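Long-range contact in transcriptional repressor (Vibrio fischeri, PDB 3KV1), which is a probable DNA-binding transcriptional repressor of the SorC family whose putative sugar-binding domain probably recognises a carbohydrate: residues A[152-164]-A[176-190]. Numbering follows the deposited sequence. Where two conformers were deposited one is given.
Sequences ALVGIGDMDENSH and FVEARLNDGIVGDIG
Bent at both chi2 (-69°) and chi3, the selenomethionine side chain of Met159 curls so that its CE methyl lies over the ring of Phe176, whose CG, anti to the backbone N, carries the ring out towards the Met159 turn. CE sits 3.7 Å from the ring centroid, almost on the ring normal, a CH-pi contact; SE approaches the same ring obliquely, completing a Met-aromatic pair. The curled chain is gripped from other directions as well: Ala179 CB meets CE, Ile185 CG2 touches SE at 3.6 Å, and Met159 CG lies at the edge of the Arg180 guanidinium. One water ties this end together, accepting from Met159 N and Arg180 NH1 and donating to Val186 O.

Beyond it, strands 152-158 and 185-189 run antiparallel. Gly157 and Asp188 form a hydrogen-bonded pair, Gly157 N reaching Asp188 O at 2.8 Å and Asp188 N returning to Gly157 O, and Gly190 N binds Gly155 O almost straight. Val154 CG2 packs against Ile189 CG1 at 3.6 Å. Asp188 CG sits between its backbone N and carbonyl carbon, which sets OD1 against Gly157 CA, where a side chain would collide with it. OD1 accepts a hydrogen bond from Asn162 ND2 at 2.6 Å, on its anti side but tilted out of the carboxylate plane. Amide and carboxylate planes stand 82° apart, while Asp188 OD2 is held by Gly191 N.

Asp188 OD2 also binds a glycerol, probably from crystallisation, which may mark a pocket. Strand 152-158, parallel to its neighbours 58-61 and 223-227, carries an antiparallel extension continued by strand 193-196, with a classic beta bulge at Val186 and Gly187 opposite Phe195, within a putative sugar-binding domain consistent with the Rossmann-like fold of SorC-family regulators.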
loop_
_atom_site.group_PDB
_atom_site.type_symbol
_atom_site.label_atom_id
_atom_site.label_comp_id
_atom_site.label_asym_id
_atom_site.label_seq_id
_atom_site.Cartn_x
_atom_site.Cartn_y
_atom_site.Cartn_z
ATOM N N ALA A 152 -3.329 19.188 0.605
ATOM C CA ALA A 152 -2.435 18.291 1.337
ATOM C C ALA A 152 -2.902 18.309 2.776
ATOM O O ALA A 152 -3.365 19.348 3.267
ATOM C CB ALA A 152 -0.942 18.749 1.228
ATOM N N LEU A 153 -2.825 17.173 3.451
ATOM C CA LEU A 153 -3.235 17.117 4.843
ATOM C C LEU A 153 -1.987 16.664 5.610
ATOM O O LEU A 153 -1.530 15.534 5.469
ATOM C CB LEU A 153 -4.406 16.134 4.949
ATOM C CG LEU A 153 -4.947 15.879 6.340
ATOM C CD1 LEU A 153 -5.596 17.186 6.850
ATOM C CD2 LEU A 153 -5.976 14.769 6.201
ATOM N N VAL A 154 -1.375 17.574 6.357
ATOM C CA VAL A 154 -0.100 17.228 6.978
ATOM C C VAL A 154 -0.046 17.698 8.422
ATOM O O VAL A 154 -0.709 18.682 8.799
ATOM C CB VAL A 154 1.060 17.875 6.193
ATOM C CG1 VAL A 154 1.258 17.190 4.821
ATOM C CG2 VAL A 154 0.820 19.413 6.032
ATOM N N GLY A 155 0.751 17.017 9.229
ATOM C CA GLY A 155 0.946 17.462 10.600
ATOM C C GLY A 155 2.260 18.204 10.664
ATOM O O GLY A 155 3.125 18.012 9.800
ATOM N N ILE A 156 2.434 19.064 11.674
ATOM C CA ILE A 156 3.737 19.699 11.880
ATOM C C ILE A 156 4.326 19.012 13.107
ATOM O O ILE A 156 3.737 19.073 14.198
ATOM C CB ILE A 156 3.599 21.201 12.175
ATOM C CG1 ILE A 156 2.845 21.893 11.030
ATOM C CG2 ILE A 156 5.017 21.836 12.433
ATOM C CD1 ILE A 156 2.396 23.352 11.361
ATOM N N GLY A 157 5.462 18.353 12.945
ATOM C CA GLY A 157 5.995 17.566 14.043
ATOM C C GLY A 157 7.203 18.248 14.640
ATOM O O GLY A 157 7.821 19.096 13.993
ATOM N N ASP A 158 7.528 17.918 15.887
ATOM C CA ASP A 158 8.795 18.382 16.447
ATOM C C ASP A 158 9.822 17.252 16.338
ATOM O O ASP A 158 9.459 16.101 16.068
ATOM C CB ASP A 158 8.631 18.884 17.886
ATOM C CG ASP A 158 8.537 17.755 18.902
ATOM O OD1 ASP A 158 8.805 18.025 20.091
ATOM O OD2 ASP A 158 8.189 16.615 18.523
HETATM N N MSE A 159 11.104 17.573 16.506
HETATM C CA MSE A 159 12.152 16.585 16.263
HETATM C C MSE A 159 11.825 15.284 17.011
HETATM O O MSE A 159 12.031 14.181 16.483
HETATM C CB MSE A 159 13.544 17.120 16.632
HETATM C CG MSE A 159 14.161 18.003 15.554
HETATM SE SE MSE A 159 14.643 16.956 13.969
HETATM C CE MSE A 159 16.389 16.337 14.587
ATOM N N ASP A 160 11.274 15.436 18.211
ATOM C CA ASP A 160 10.975 14.315 19.092
ATOM C C ASP A 160 9.873 13.403 18.541
ATOM O O ASP A 160 9.768 12.242 18.937
ATOM C CB ASP A 160 10.604 14.830 20.491
ATOM C CG ASP A 160 11.529 15.957 20.976
ATOM O OD1 ASP A 160 11.996 15.884 22.133
ATOM O OD2 ASP A 160 11.783 16.916 20.206
ATOM N N GLU A 161 9.057 13.929 17.627
ATOM C CA GLU A 161 8.025 13.152 16.970
ATOM C C GLU A 161 8.632 12.283 15.871
ATOM O O GLU A 161 8.054 11.267 15.480
ATOM C CB GLU A 161 6.984 14.079 16.357
ATOM C CG GLU A 161 5.572 13.722 16.713
ATOM C CD GLU A 161 4.608 14.821 16.351
ATOM O OE1 GLU A 161 4.722 15.928 16.937
ATOM O OE2 GLU A 161 3.752 14.578 15.469
ATOM N N ASN A 162 9.796 12.688 15.368
ATOM C CA ASN A 162 10.489 11.916 14.332
ATOM C C ASN A 162 11.475 10.868 14.849
ATOM O O ASN A 162 12.023 10.082 14.078
ATOM C CB ASN A 162 11.202 12.857 13.374
ATOM C CG ASN A 162 10.230 13.659 12.552
ATOM O OD1 ASN A 162 9.586 13.134 11.624
ATOM N ND2 ASN A 162 10.082 14.930 12.903
ATOM N N SER A 163 11.689 10.859 16.156
ATOM C CA SER A 163 12.622 9.930 16.776
ATOM C C SER A 163 12.465 8.466 16.331
ATOM O O SER A 163 13.374 7.665 16.532
ATOM C CB SER A 163 12.515 10.028 18.298
ATOM O OG SER A 163 11.241 9.593 18.742
ATOM N N HIS A 164 11.322 8.102 15.748
ATOM C CA HIS A 164 11.156 6.735 15.239
ATOM C C HIS A 164 12.132 6.375 14.114
ATOM O O HIS A 164 12.486 5.206 13.954
ATOM C CB HIS A 164 9.722 6.475 14.787
ATOM C CG HIS A 164 9.198 7.526 13.871
ATOM N ND1 HIS A 164 8.527 8.636 14.329
ATOM C CD2 HIS A 164 9.287 7.663 12.528
ATOM C CE1 HIS A 164 8.204 9.404 13.305
ATOM N NE2 HIS A 164 8.652 8.835 12.201
ATOM N N PHE A 176 20.902 12.296 14.534
ATOM C CA PHE A 176 19.671 12.991 14.920
ATOM C C PHE A 176 19.932 14.279 15.716
ATOM O O PHE A 176 19.389 15.341 15.419
ATOM C CB PHE A 176 18.791 12.037 15.729
ATOM C CG PHE A 176 17.390 12.528 15.930
ATOM C CD1 PHE A 176 16.445 12.381 14.923
ATOM C CD2 PHE A 176 17.019 13.138 17.118
ATOM C CE1 PHE A 176 15.148 12.829 15.099
ATOM C CE2 PHE A 176 15.722 13.587 17.301
ATOM C CZ PHE A 176 14.792 13.436 16.291
ATOM N N VAL A 177 20.793 14.201 16.730
ATOM C CA VAL A 177 21.103 15.387 17.495
ATOM C C VAL A 177 21.791 16.387 16.597
ATOM O O VAL A 177 21.533 17.584 16.690
ATOM C CB VAL A 177 22.061 15.073 18.680
ATOM C CG1 VAL A 177 22.590 16.371 19.264
ATOM C CG2 VAL A 177 21.340 14.235 19.710
ATOM N N GLU A 178 22.659 15.896 15.711
ATOM C CA GLU A 178 23.371 16.777 14.781
ATOM C C GLU A 178 22.474 17.470 13.748
ATOM O O GLU A 178 22.731 18.605 13.380
ATOM C CB GLU A 178 24.528 16.041 14.108
ATOM C CG GLU A 178 25.699 15.896 15.078
ATOM C CD GLU A 178 26.732 14.875 14.663
ATOM O OE1 GLU A 178 26.638 14.367 13.526
ATOM O OE2 GLU A 178 27.631 14.584 15.501
ATOM N N ALA A 179 21.407 16.810 13.316
ATOM C CA ALA A 179 20.416 17.466 12.450
ATOM C C ALA A 179 19.833 18.713 13.125
ATOM O O ALA A 179 19.660 19.771 12.511
ATOM C CB ALA A 179 19.281 16.479 12.088
ATOM N N ARG A 180 19.540 18.589 14.408
ATOM C CA ARG A 180 19.058 19.737 15.173
ATOM C C ARG A 180 20.138 20.778 15.419
ATOM O O ARG A 180 19.921 21.978 15.217
ATOM C CB ARG A 180 18.475 19.278 16.512
ATOM C CG ARG A 180 17.939 20.444 17.363
ATOM C CD ARG A 180 17.281 19.949 18.645
ATOM N NE ARG A 180 16.535 21.008 19.330
ATOM C CZ ARG A 180 15.306 21.406 18.987
ATOM N NH1 ARG A 180 14.688 20.847 17.953
ATOM N NH2 ARG A 180 14.696 22.380 19.671
ATOM N N LEU A 181 21.296 20.329 15.893
ATOM C CA LEU A 181 22.321 21.246 16.359
ATOM C C LEU A 181 23.137 21.876 15.223
ATOM O O LEU A 181 23.391 23.080 15.238
ATOM C CB LEU A 181 23.237 20.552 17.380
ATOM C CG LEU A 181 22.798 20.589 18.854
ATOM C CD1 LEU A 181 23.113 21.940 19.499
ATOM C CD2 LEU A 181 21.319 20.259 19.030
ATOM N N ASN A 182 23.570 21.063 14.260
ATOM C CA ASN A 182 24.412 21.557 13.175
ATOM C C ASN A 182 23.567 22.175 12.080
ATOM O O ASN A 182 23.878 23.240 11.561
ATOM C CB ASN A 182 25.215 20.402 12.552
ATOM C CG ASN A 182 26.336 19.916 13.453
ATOM O OD1 ASN A 182 26.742 20.615 14.365
ATOM N ND2 ASN A 182 26.837 18.706 13.192
ATOM N N ASP A 183 22.498 21.482 11.717
ATOM C CA ASP A 183 21.693 21.900 10.579
ATOM C C ASP A 183 20.471 22.725 10.918
ATOM O O ASP A 183 19.782 23.225 10.013
ATOM C CB ASP A 183 21.385 20.693 9.732
ATOM C CG ASP A 183 22.680 20.019 9.232
ATOM O OD1 ASP A 183 23.635 20.749 8.863
ATOM O OD2 ASP A 183 22.767 18.778 9.247
ATOM N N GLY A 184 20.199 22.852 12.219
ATOM C CA GLY A 184 19.174 23.762 12.702
ATOM C C GLY A 184 17.732 23.328 12.453
ATOM O O GLY A 184 16.823 24.160 12.483
ATOM N N ILE A 185 17.516 22.033 12.222
ATOM C CA ILE A 185 16.148 21.525 12.012
ATOM C C ILE A 185 15.350 21.657 13.299
ATOM O O ILE A 185 15.787 21.220 14.379
ATOM C CB ILE A 185 16.184 20.040 11.596
ATOM C CG1 ILE A 185 17.010 19.898 10.326
ATOM C CG2 ILE A 185 14.746 19.484 11.449
ATOM C CD1 ILE A 185 16.548 20.797 9.178
ATOM N N VAL A 186 14.178 22.256 13.209
ATOM C CA VAL A 186 13.328 22.356 14.378
ATOM C C VAL A 186 11.994 21.625 14.199
ATOM O O VAL A 186 11.218 21.522 15.149
ATOM C CB VAL A 186 13.031 23.821 14.754
ATOM C CG1 VAL A 186 14.329 24.562 15.165
ATOM C CG2 VAL A 186 12.267 24.527 13.617
ATOM N N GLY A 187 11.699 21.144 13.001
ATOM C CA GLY A 187 10.432 20.453 12.813
ATOM C C GLY A 187 10.316 19.758 11.478
ATOM O O GLY A 187 11.184 19.911 10.601
ATOM N N ASP A 188 9.260 18.948 11.344
ATOM C CA ASP A 188 8.944 18.346 10.049
ATOM C C ASP A 188 7.532 18.716 9.663
ATOM O O ASP A 188 6.693 19.078 10.505
ATOM C CB ASP A 188 8.981 16.820 10.091
ATOM C CG ASP A 188 7.738 16.234 10.755
ATOM O OD1 ASP A 188 7.825 15.931 11.953
ATOM O OD2 ASP A 188 6.649 16.096 10.118
ATOM N N ILE A 189 7.284 18.606 8.370
ATOM C CA ILE A 189 5.944 18.710 7.825
ATOM C C ILE A 189 5.608 17.441 7.075
ATOM O O ILE A 189 6.335 17.033 6.162
ATOM C CB ILE A 189 5.778 19.965 6.948
ATOM C CG1 ILE A 189 4.305 20.130 6.524
ATOM C CG2 ILE A 189 6.740 19.952 5.764
ATOM C CD1 ILE A 189 3.904 21.604 6.218
ATOM N N GLY A 190 4.493 16.825 7.470
ATOM C CA GLY A 190 3.971 15.624 6.841
ATOM C C GLY A 190 4.770 14.357 7.109
ATOM O O GLY A 190 4.390 13.248 6.665
HETATM O O HOH W 1 12.191 20.204 17.521
#